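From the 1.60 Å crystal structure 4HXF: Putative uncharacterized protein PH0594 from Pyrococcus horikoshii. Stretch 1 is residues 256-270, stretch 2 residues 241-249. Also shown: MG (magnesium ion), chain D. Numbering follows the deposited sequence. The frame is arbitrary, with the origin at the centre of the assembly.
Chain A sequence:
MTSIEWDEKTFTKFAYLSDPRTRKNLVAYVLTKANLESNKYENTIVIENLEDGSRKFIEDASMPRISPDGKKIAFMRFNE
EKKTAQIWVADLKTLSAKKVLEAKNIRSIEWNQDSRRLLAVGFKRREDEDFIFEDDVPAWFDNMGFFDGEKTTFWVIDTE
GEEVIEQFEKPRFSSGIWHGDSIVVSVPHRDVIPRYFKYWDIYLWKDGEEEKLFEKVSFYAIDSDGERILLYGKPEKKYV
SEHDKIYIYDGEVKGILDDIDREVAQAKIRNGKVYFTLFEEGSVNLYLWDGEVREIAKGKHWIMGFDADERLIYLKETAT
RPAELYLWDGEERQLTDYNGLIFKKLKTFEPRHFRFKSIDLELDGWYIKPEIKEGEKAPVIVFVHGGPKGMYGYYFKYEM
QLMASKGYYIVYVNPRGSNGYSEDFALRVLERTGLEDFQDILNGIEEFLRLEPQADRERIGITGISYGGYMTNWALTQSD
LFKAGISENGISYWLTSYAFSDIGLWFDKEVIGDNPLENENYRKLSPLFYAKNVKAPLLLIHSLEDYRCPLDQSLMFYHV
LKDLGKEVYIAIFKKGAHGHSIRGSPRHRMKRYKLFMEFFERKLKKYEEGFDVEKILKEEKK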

# COMPACT_ATOMS: atom_id res chain seq x y z
N ILE A 256 -35.28 7.06 49.02
CA ILE A 256 -36.04 8.24 48.81
C ILE A 256 -37.35 7.97 48.01
O ILE A 256 -38.19 8.87 47.99
CB ILE A 256 -35.18 9.36 48.25
CG1 ILE A 256 -34.62 8.90 46.92
CG2 ILE A 256 -34.12 9.84 49.30
CD1 ILE A 256 -33.55 9.79 46.38
N LEU A 257 -37.55 6.76 47.50
CA LEU A 257 -38.80 6.33 46.83
C LEU A 257 -39.42 5.09 47.51
O LEU A 257 -39.93 4.15 46.87
CB LEU A 257 -38.54 5.93 45.39
CG LEU A 257 -37.76 6.92 44.61
CD1 LEU A 257 -37.59 6.33 43.22
CD2 LEU A 257 -38.42 8.33 44.66
N ASP A 258 -39.29 5.02 48.84
CA ASP A 258 -39.75 3.82 49.60
C ASP A 258 -41.29 3.55 49.35
O ASP A 258 -41.77 2.42 49.42
CB ASP A 258 -39.51 3.99 51.14
CG ASP A 258 -38.04 3.68 51.62
OD1 ASP A 258 -37.26 2.94 50.94
OD2 ASP A 258 -37.70 4.14 52.76
N ASP A 259 -42.01 4.60 49.07
CA ASP A 259 -43.46 4.54 48.93
C ASP A 259 -43.98 4.48 47.48
O ASP A 259 -45.18 4.56 47.25
CB ASP A 259 -44.01 5.81 49.55
N ILE A 260 -43.08 4.42 46.50
CA ILE A 260 -43.48 4.51 45.09
C ILE A 260 -43.13 3.14 44.50
O ILE A 260 -41.95 2.73 44.53
CB ILE A 260 -42.72 5.61 44.34
CG1 ILE A 260 -43.24 6.99 44.84
CG2 ILE A 260 -42.94 5.44 42.86
CD1 ILE A 260 -42.41 8.17 44.32
N ASP A 261 -44.14 2.41 44.09
CA ASP A 261 -43.96 1.01 43.60
C ASP A 261 -43.75 1.00 42.05
O ASP A 261 -44.56 0.41 41.29
CB ASP A 261 -45.15 0.12 43.98
CG ASP A 261 -44.95 -1.36 43.66
OD1 ASP A 261 -43.84 -1.78 43.40
OD2 ASP A 261 -45.98 -2.04 43.76
N ARG A 262 -42.71 1.68 41.63
CA ARG A 262 -42.29 1.76 40.22
C ARG A 262 -40.75 1.69 40.19
O ARG A 262 -40.01 1.99 41.16
CB ARG A 262 -42.81 3.04 39.62
CG ARG A 262 -44.30 3.09 39.50
CD ARG A 262 -44.87 2.12 38.47
NE ARG A 262 -46.29 2.34 38.29
CZ ARG A 262 -47.26 1.74 38.98
NH1 ARG A 262 -46.96 0.98 40.04
NH2 ARG A 262 -48.52 2.00 38.69
N GLU A 263 -40.23 1.24 39.06
CA GLU A 263 -38.78 1.07 38.92
C GLU A 263 -38.12 2.38 38.39
O GLU A 263 -38.62 3.00 37.43
CB GLU A 263 -38.51 -0.05 37.98
CG GLU A 263 -36.98 -0.26 37.79
CD GLU A 263 -36.64 -1.62 37.22
OE1 GLU A 263 -36.96 -1.92 36.07
OE2 GLU A 263 -35.95 -2.33 37.97
N VAL A 264 -36.97 2.73 38.94
CA VAL A 264 -36.11 3.83 38.45
C VAL A 264 -35.34 3.36 37.22
O VAL A 264 -34.71 2.30 37.16
CB VAL A 264 -35.14 4.37 39.56
CG1 VAL A 264 -34.18 5.46 38.98
CG2 VAL A 264 -35.91 4.92 40.79
N ALA A 265 -35.43 4.22 36.17
CA ALA A 265 -34.71 3.97 34.95
C ALA A 265 -33.29 4.58 35.04
O ALA A 265 -32.34 3.85 34.69
CB ALA A 265 -35.46 4.53 33.70
N GLN A 266 -33.16 5.83 35.50
CA GLN A 266 -31.88 6.50 35.54
C GLN A 266 -31.97 7.45 36.66
O GLN A 266 -33.04 7.93 36.98
CB GLN A 266 -31.67 7.22 34.19
CG GLN A 266 -30.47 8.08 34.01
CD GLN A 266 -30.32 8.61 32.55
OE1 GLN A 266 -31.16 8.29 31.65
NE2 GLN A 266 -29.25 9.43 32.30
N ALA A 267 -30.85 7.81 37.30
CA ALA A 267 -30.87 8.78 38.32
C ALA A 267 -29.44 9.45 38.49
O ALA A 267 -28.40 8.82 38.25
CB ALA A 267 -31.30 8.15 39.72
N LYS A 268 -29.49 10.69 38.89
CA LYS A 268 -28.29 11.54 39.17
C LYS A 268 -28.48 12.40 40.37
O LYS A 268 -29.56 12.88 40.63
CB LYS A 268 -27.94 12.40 37.87
CG LYS A 268 -27.59 11.70 36.62
CD LYS A 268 -27.24 12.58 35.34
CE LYS A 268 -26.98 11.65 34.10
NZ LYS A 268 -26.26 12.36 32.94
N ILE A 269 -27.40 12.75 41.07
CA ILE A 269 -27.50 13.65 42.21
C ILE A 269 -26.63 14.87 41.90
O ILE A 269 -25.52 14.75 41.41
CB ILE A 269 -27.09 12.89 43.55
CG1 ILE A 269 -27.23 13.69 44.84
CG2 ILE A 269 -25.67 12.32 43.47
CD1 ILE A 269 -27.27 12.83 46.13
N ARG A 270 -27.17 16.02 42.17
CA ARG A 270 -26.33 17.25 41.98
C ARG A 270 -26.81 18.20 43.05
O ARG A 270 -28.00 18.48 43.10
CB ARG A 270 -26.43 17.84 40.55
CG ARG A 270 -25.49 17.23 39.46
CD ARG A 270 -26.25 16.51 38.32
NE ARG A 270 -25.42 15.90 37.25
CZ ARG A 270 -24.67 14.79 37.42
NH1 ARG A 270 -23.99 14.27 36.37
NH2 ARG A 270 -24.63 14.19 38.63
MG MG D . -34.27 -3.42 37.30
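Stretch 2, residues 241-249: SEHDKIYIY

Two neighbouring segments of a chain can be joined by a few backbone contacts, a metal and an apolar patch, and this pair from PH0594 illustrates how. Stretch 2 runs through loop into an extended strand, 245-249; stretch 1 passes from a type I turn, L257 to I260, into a strand that ends at R270. The two strand axes run in broadly the same direction, 38° apart, and approach to 7.6 Å. Register is set by E263 beside H243 (CA to CA 4.6 Å) and V264 beside K245 (CA to CA 5.6 Å). V264 N donates to D244 O at 3.0 Å, nearly linearly, whereas I256 N reaches I246 O in a weak bond of 3.4 Å.

D244 N donates to E263 OE2 at 2.9 Å. The same carboxylate oxygen lies 3.0 Å from D244 OD2, a close approach of two acidic oxygens made tolerable by magnesium, which binds D244 OD2 and E263 OE2 at 2.1 Å each and completes its six ligands with four waters. K245, in turn, brings its end to the turn, where NZ donates to I260 O at 3.0 Å. I246 points toward stretch 1 and is the most covered residue: its CG2 meets A267 CB at 3.8 Å and V264 CG1 at 4.0 Å, while its CG1 packs on I256 CG1 at 3.9 Å.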

# COMPACT_ATOMS: atom_id res chain seq x y z
N SER A 241 -35.48 -9.33 39.12
CA SER A 241 -36.68 -8.63 38.51
C SER A 241 -37.41 -7.65 39.42
O SER A 241 -38.33 -6.97 38.92
CB SER A 241 -37.66 -9.65 37.96
OG SER A 241 -36.99 -10.54 36.96
N GLU A 242 -37.13 -7.64 40.71
CA GLU A 242 -37.68 -6.62 41.61
C GLU A 242 -37.36 -5.23 41.11
O GLU A 242 -36.30 -5.06 40.48
CB GLU A 242 -37.19 -6.81 43.08
CG GLU A 242 -37.76 -7.97 43.81
CD GLU A 242 -36.96 -8.10 45.14
OE1 GLU A 242 -36.81 -7.08 45.87
OE2 GLU A 242 -36.75 -9.19 45.49
N HIS A 243 -38.22 -4.24 41.40
CA HIS A 243 -37.98 -2.91 40.98
C HIS A 243 -36.73 -2.37 41.61
O HIS A 243 -36.70 -2.27 42.86
CB HIS A 243 -39.17 -2.04 41.28
CG HIS A 243 -40.38 -2.21 40.35
ND1 HIS A 243 -40.34 -2.84 39.10
CD2 HIS A 243 -41.69 -1.82 40.53
CE1 HIS A 243 -41.56 -2.75 38.54
NE2 HIS A 243 -42.39 -2.12 39.40
N ASP A 244 -35.81 -1.90 40.79
CA ASP A 244 -34.69 -1.07 41.31
C ASP A 244 -35.08 0.27 41.76
O ASP A 244 -35.90 0.95 41.12
CB ASP A 244 -33.60 -0.97 40.28
CG ASP A 244 -32.94 -2.30 40.06
OD1 ASP A 244 -32.32 -2.84 40.97
OD2 ASP A 244 -33.18 -2.99 39.05
N LYS A 245 -34.60 0.61 42.94
CA LYS A 245 -34.86 1.90 43.54
C LYS A 245 -33.54 2.68 43.74
O LYS A 245 -32.49 2.34 43.27
CB LYS A 245 -35.52 1.71 44.90
CG LYS A 245 -36.80 0.87 44.93
CD LYS A 245 -37.97 1.43 44.07
CE LYS A 245 -39.26 0.55 44.24
NZ LYS A 245 -39.98 0.71 45.57
N ILE A 246 -33.63 3.84 44.31
CA ILE A 246 -32.44 4.66 44.60
C ILE A 246 -32.44 5.09 46.11
O ILE A 246 -33.49 5.29 46.76
CB ILE A 246 -32.36 5.92 43.68
CG1 ILE A 246 -33.65 6.71 43.79
CG2 ILE A 246 -31.90 5.47 42.30
CD1 ILE A 246 -33.69 7.89 42.81
N TYR A 247 -31.23 5.23 46.64
CA TYR A 247 -30.93 5.51 48.01
C TYR A 247 -29.77 6.50 48.09
O TYR A 247 -28.88 6.50 47.20
CB TYR A 247 -30.45 4.25 48.75
CG TYR A 247 -31.41 3.12 48.67
CD1 TYR A 247 -32.28 2.90 49.69
CD2 TYR A 247 -31.45 2.29 47.60
CE1 TYR A 247 -33.23 1.89 49.60
CE2 TYR A 247 -32.32 1.28 47.50
CZ TYR A 247 -33.25 1.11 48.50
OH TYR A 247 -34.16 0.09 48.36
N ILE A 248 -29.83 7.38 49.08
CA ILE A 248 -28.74 8.32 49.37
C ILE A 248 -27.98 7.72 50.53
O ILE A 248 -28.57 7.35 51.56
CB ILE A 248 -29.30 9.74 49.67
CG1 ILE A 248 -29.83 10.37 48.33
CG2 ILE A 248 -28.24 10.62 50.36
CD1 ILE A 248 -30.74 11.62 48.61
N TYR A 249 -26.66 7.66 50.40
CA TYR A 249 -25.81 7.17 51.46
C TYR A 249 -24.83 8.26 51.92
O TYR A 249 -24.00 8.70 51.17
CB TYR A 249 -25.10 5.92 51.05
CG TYR A 249 -24.12 5.43 52.08
CD1 TYR A 249 -24.55 4.94 53.32
CD2 TYR A 249 -22.79 5.38 51.79
CE1 TYR A 249 -23.64 4.45 54.25
CE2 TYR A 249 -21.90 4.90 52.68
CZ TYR A 249 -22.32 4.45 53.90
OH TYR A 249 -21.34 4.00 54.72
O HOH W 1 -35.07 -5.14 38.12
O HOH W 2 -41.63 -1.55 44.43
O HOH W 3 -42.72 0.57 47.20
O HOH W 4 -35.89 4.49 47.33
O HOH W 5 -35.26 -3.78 35.52
O HOH W 6 -32.60 -4.66 36.69
O HOH W 7 -33.40 -1.63 36.41